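PDB 3WCA: farnesyltransferase, putative from Trypanosoma cruzi, which probably catalyses the magnesium-dependent, NAD(P)H-requiring condensation of two farnesyl diphosphate molecules into squalene, the first step from farnesyl diphosphate to lanosterol. Local coordinates for residues T95-S100 with L111-T115; W222-W227 with C249-M253. The protein carries 1 engineered substitution. All coordinates share one frame; numbering follows the deposited sequence.

Contact 1: residues T95-S100 with L111-T115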
# COMPACT_ATOMS: atom_id res chain seq x y z
N THR A 95 -2.81 28.30 -1.48
CA THR A 95 -2.66 28.29 -0.03
C THR A 95 -3.89 28.69 0.80
O THR A 95 -3.81 28.75 2.02
CB THR A 95 -1.49 29.19 0.41
OG1 THR A 95 -1.68 30.50 -0.12
CG2 THR A 95 -0.17 28.63 -0.09
N THR A 96 -5.01 28.95 0.14
CA THR A 96 -6.21 29.33 0.88
C THR A 96 -7.30 28.28 0.75
O THR A 96 -8.34 28.36 1.41
CB THR A 96 -6.75 30.71 0.40
OG1 THR A 96 -7.91 31.06 1.16
CG2 THR A 96 -7.13 30.67 -1.07
N TRP A 97 -7.06 27.28 -0.08
CA TRP A 97 -8.04 26.23 -0.29
C TRP A 97 -8.14 25.24 0.88
O TRP A 97 -7.15 24.96 1.56
CB TRP A 97 -7.72 25.45 -1.57
CG TRP A 97 -8.79 24.49 -1.92
CD1 TRP A 97 -9.89 24.74 -2.70
CD2 TRP A 97 -8.93 23.14 -1.46
NE1 TRP A 97 -10.70 23.63 -2.74
CE2 TRP A 97 -10.13 22.63 -1.99
CE3 TRP A 97 -8.15 22.31 -0.64
CZ2 TRP A 97 -10.58 21.33 -1.74
CZ3 TRP A 97 -8.59 21.02 -0.39
CH2 TRP A 97 -9.80 20.54 -0.94
N CYS A 98 -9.35 24.73 1.10
CA CYS A 98 -9.62 23.75 2.15
C CYS A 98 -11.05 23.21 1.99
O CYS A 98 -11.87 23.82 1.31
CB CYS A 98 -9.43 24.36 3.55
SG CYS A 98 -10.68 25.55 4.05
N MET A 99 -11.33 22.06 2.61
CA MET A 99 -12.64 21.42 2.52
C MET A 99 -13.23 21.22 3.92
O MET A 99 -12.56 20.67 4.80
CB MET A 99 -12.50 20.08 1.80
CG MET A 99 -13.79 19.49 1.29
SD MET A 99 -13.47 18.01 0.34
CE MET A 99 -13.05 18.69 -1.26
N SER A 100 -14.48 21.62 4.11
CA SER A 100 -15.12 21.55 5.42
C SER A 100 -15.99 20.37 5.85
O SER A 100 -15.95 19.98 7.02
CB SER A 100 -15.91 22.83 5.67
OG SER A 100 -15.06 23.95 5.75
N LEU A 111 -8.27 18.02 5.93
CA LEU A 111 -8.87 18.80 4.86
C LEU A 111 -9.25 20.22 5.29
O LEU A 111 -9.03 21.16 4.53
CB LEU A 111 -10.08 18.05 4.29
CG LEU A 111 -9.69 16.78 3.53
CD1 LEU A 111 -10.93 15.96 3.24
CD2 LEU A 111 -8.98 17.16 2.24
N GLU A 112 -9.81 20.37 6.49
CA GLU A 112 -10.22 21.70 6.96
C GLU A 112 -9.03 22.64 7.16
O GLU A 112 -9.12 23.83 6.86
CB GLU A 112 -11.00 21.59 8.27
CG GLU A 112 -12.24 20.73 8.17
CD GLU A 112 -12.98 20.58 9.48
OE1 GLU A 112 -12.31 20.36 10.51
OE2 GLU A 112 -14.22 20.68 9.48
N ARG A 113 -7.92 22.10 7.65
CA ARG A 113 -6.73 22.90 7.86
C ARG A 113 -5.70 22.51 6.81
O ARG A 113 -4.49 22.53 7.06
CB ARG A 113 -6.17 22.66 9.26
CG ARG A 113 -7.10 23.10 10.38
CD ARG A 113 -6.50 22.82 11.75
NE ARG A 113 -5.33 23.64 12.05
CZ ARG A 113 -4.50 23.40 13.07
NH1 ARG A 113 -4.72 22.37 13.87
NH2 ARG A 113 -3.46 24.20 13.28
N TYR A 114 -6.19 22.18 5.62
CA TYR A 114 -5.34 21.77 4.51
C TYR A 114 -4.34 22.86 4.09
O TYR A 114 -3.45 22.61 3.27
CB TYR A 114 -6.21 21.39 3.31
CG TYR A 114 -5.49 20.60 2.24
CD1 TYR A 114 -5.14 19.27 2.44
CD2 TYR A 114 -5.19 21.19 1.01
CE1 TYR A 114 -4.51 18.53 1.44
CE2 TYR A 114 -4.55 20.47 0.01
CZ TYR A 114 -4.22 19.14 0.22
OH TYR A 114 -3.63 18.41 -0.77
N THR A 115 -4.49 24.05 4.65
CA THR A 115 -3.60 25.15 4.32
C THR A 115 -2.15 24.84 4.68
O THR A 115 -1.23 25.17 3.93
CB THR A 115 -3.99 26.43 5.06
OG1 THR A 115 -5.39 26.68 4.88
CG2 THR A 115 -3.21 27.61 4.53
O HOH W 1 -15.40 23.41 9.15

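Contact 2: residues W222-W227 with C249-M253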
# COMPACT_ATOMS: atom_id res chain seq x y z
N TRP A 222 -11.57 -7.77 -3.30
CA TRP A 222 -11.21 -9.04 -3.91
C TRP A 222 -11.94 -9.09 -5.26
O TRP A 222 -13.15 -8.82 -5.34
CB TRP A 222 -11.65 -10.19 -3.00
CG TRP A 222 -10.85 -10.31 -1.72
CD1 TRP A 222 -10.15 -9.31 -1.09
CD2 TRP A 222 -10.68 -11.49 -0.92
NE1 TRP A 222 -9.55 -9.80 0.05
CE2 TRP A 222 -9.86 -11.13 0.18
CE3 TRP A 222 -11.14 -12.81 -1.02
CZ2 TRP A 222 -9.50 -12.05 1.18
CZ3 TRP A 222 -10.78 -13.72 -0.04
CH2 TRP A 222 -9.96 -13.34 1.05
N PRO A 223 -11.22 -9.41 -6.35
CA PRO A 223 -11.82 -9.48 -7.69
C PRO A 223 -12.76 -10.67 -7.92
O PRO A 223 -12.43 -11.81 -7.57
CB PRO A 223 -10.60 -9.53 -8.60
CG PRO A 223 -9.65 -10.35 -7.79
CD PRO A 223 -9.79 -9.75 -6.41
N ARG A 224 -13.91 -10.39 -8.51
CA ARG A 224 -14.88 -11.44 -8.80
C ARG A 224 -14.19 -12.56 -9.59
O ARG A 224 -14.40 -13.74 -9.32
CB ARG A 224 -16.04 -10.87 -9.62
CG ARG A 224 -17.04 -11.91 -10.13
CD ARG A 224 -18.08 -11.26 -11.04
NE ARG A 224 -18.96 -10.38 -10.28
CZ ARG A 224 -19.98 -10.80 -9.54
NH1 ARG A 224 -20.24 -12.10 -9.46
NH2 ARG A 224 -20.71 -9.93 -8.86
N GLU A 225 -13.36 -12.19 -10.55
CA GLU A 225 -12.67 -13.18 -11.36
C GLU A 225 -12.02 -14.24 -10.48
O GLU A 225 -11.90 -15.40 -10.89
CB GLU A 225 -11.60 -12.52 -12.24
CG GLU A 225 -11.05 -13.47 -13.30
CD GLU A 225 -9.92 -12.88 -14.12
OE1 GLU A 225 -9.94 -11.66 -14.38
OE2 GLU A 225 -9.02 -13.64 -14.53
N ILE A 226 -11.61 -13.87 -9.28
CA ILE A 226 -10.98 -14.84 -8.39
C ILE A 226 -11.97 -15.50 -7.43
O ILE A 226 -11.97 -16.73 -7.28
CB ILE A 226 -9.80 -14.20 -7.58
CG1 ILE A 226 -8.65 -13.88 -8.53
CG2 ILE A 226 -9.33 -15.14 -6.47
CD1 ILE A 226 -7.41 -13.31 -7.85
N TRP A 227 -12.83 -14.73 -6.78
CA TRP A 227 -13.74 -15.35 -5.84
C TRP A 227 -14.93 -16.13 -6.42
O TRP A 227 -15.48 -17.00 -5.74
CB TRP A 227 -14.25 -14.34 -4.80
CG TRP A 227 -14.99 -13.11 -5.29
CD1 TRP A 227 -14.50 -11.84 -5.35
CD2 TRP A 227 -16.37 -13.03 -5.65
NE1 TRP A 227 -15.50 -10.97 -5.71
CE2 TRP A 227 -16.66 -11.67 -5.90
CE3 TRP A 227 -17.41 -13.97 -5.78
CZ2 TRP A 227 -17.93 -11.22 -6.27
CZ3 TRP A 227 -18.68 -13.52 -6.15
CH2 TRP A 227 -18.93 -12.16 -6.39
N CYS A 249 -10.17 -19.60 -1.31
CA CYS A 249 -10.17 -18.35 -2.05
C CYS A 249 -9.10 -17.43 -1.42
O CYS A 249 -8.36 -16.76 -2.13
CB CYS A 249 -11.55 -17.70 -1.98
SG CYS A 249 -11.62 -16.11 -2.81
N LEU A 250 -9.04 -17.41 -0.09
CA LEU A 250 -8.04 -16.63 0.63
C LEU A 250 -6.67 -17.07 0.12
O LEU A 250 -5.80 -16.23 -0.17
CB LEU A 250 -8.11 -16.90 2.13
CG LEU A 250 -6.86 -16.58 2.98
CD1 LEU A 250 -6.50 -15.11 2.83
CD2 LEU A 250 -7.12 -16.92 4.46
N ASN A 251 -6.47 -18.38 -0.03
CA ASN A 251 -5.19 -18.88 -0.51
C ASN A 251 -4.89 -18.47 -1.95
O ASN A 251 -3.74 -18.28 -2.31
CB ASN A 251 -5.11 -20.40 -0.35
CG ASN A 251 -4.99 -20.82 1.09
OD1 ASN A 251 -4.67 -19.99 1.95
ND2 ASN A 251 -5.25 -22.09 1.38
N ALA A 252 -5.93 -18.35 -2.76
CA ALA A 252 -5.76 -17.94 -4.15
C ALA A 252 -5.39 -16.47 -4.18
O ALA A 252 -4.69 -16.01 -5.08
CB ALA A 252 -7.05 -18.17 -4.95
N MET A 253 -5.85 -15.71 -3.20
CA MET A 253 -5.52 -14.30 -3.16
C MET A 253 -4.03 -14.17 -2.83
O MET A 253 -3.30 -13.40 -3.46
CB MET A 253 -6.36 -13.58 -2.12
CG MET A 253 -7.83 -13.48 -2.50
SD MET A 253 -8.19 -12.33 -3.87
CE MET A 253 -7.70 -10.77 -3.15

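Contact 1: residues T95-S100 with L111-T115
Trp97 and Tyr114 pack edge to face where the loop 95-100 runs past the end of helix 105-112. The edge of the Trp97 six-membered ring points at the Tyr114 ring, with centroids 5.5 Å apart and planes at 87°. The pair is offset. Trp97 CE3 comes within 3.6 Å of Tyr114 CD2. Tyr114 CG lies anti to its own backbone N (chi1 -165°), and this swings the phenol ring toward the tryptophan.

One hydrogen bond across the contact joins the two backbones. Met99 N donates to Leu111 O at 3.1 Å, nearly straight at the hydrogen (166°) but from well above the carbonyl plane. Leu111 O also receives a weak bond from Tyr114 N, within the turn that ends the helix. Beside this, Met99 CB and Leu111 CB meet at 4.0 Å. Met99 O takes a CA-H...O contact from Glu112 CA at 3.3 Å. The ring pair and these close contacts make this the tight side. Cys98 marks the border: its CB rests against the carbonyl oxygens of Leu111 and Glu112, yet the residue is exposed.

The other side is looser and faces solvent. Ser100 is exposed here. Glu112 extends along the loop, and its OE2 accepts a hydrogen bond from a water at 3.0 Å. The same water reaches Ser100 OG weakly at 3.5 Å. Glu112 OE2 and Ser100 O are both acceptors and do not bond directly.

The contact is loop-to-helix-end packing in the all-helical squalene synthase fold. His91 stacks on Trp97, and Phe88 meets it steeply. Met99 reaches Phe80 and Glu84 of helix 78-84. Leu111 and Tyr114 both pack on Ala66 of helix 51-72, the helix that also carries the magnesium ligand Asp68.

Contact 2: residues W222-W227 with C249-M253
A buried Met-aromatic contact in the all-helical squalene synthase fold joins the turn and short helix at 222-227 to helix 243-258. The Trp222 side chain is about 13 Å from the bound magnesium ion and from the bound farnesyl thiodiphosphate. Met253 lies over one face of the Trp222 indole. Its CE is 3.5 Å from the centroid of the five-membered ring and 14° off the normal, a CH-pi contact. SD lies 4.2 Å from the same centroid, also over the face. Bends at chi2 (-70°) and chi3 (-65°) lay the chain across the indole, CG over the six-membered part and CE over the five-membered ring.

Cys249 SG makes a sulfur-aromatic contact at the edge of the six-membered ring, 3.8 Å from Trp222 CZ3. No hydrogen bond crosses the contact. Trp222 NE1 donates to Ile205 O, which anchors the indole and satisfies its buried N-H.

Ile226 CG2 lies 4.1 Å from Ala252 CB and 4.0 Å from Met253 SD. Tyr157 of helix 154-179 touches both Pro223 and Met253, and Ile206 of helix 191-207 lies against Leu250 and Met253. At the last residue of the short helix, Trp227 CB meets Cys249 SG at 3.7 Å.

From the N terminus, the chain passes helices 51-72 and 78-84 before entering contact 1. That contact closes a short loop, with ten residues between its segments, most of them in helix 105-112. It ties the loop after helix 78-84 to the end of helix 105-112, beside helix 51-72. The chain then runs through helices 126-147, 154-179 and 191-207 before contact 2 opens. Contact 2 closes a longer loop of 21 intervening residues and ties the short helix 224-227 to helix 243-258. The two loops follow in series and neither nest nor cross. The nearest atoms of contacts 1 and 2 are about 25 Å apart. The contacts lie on opposite sides of the chain's centre.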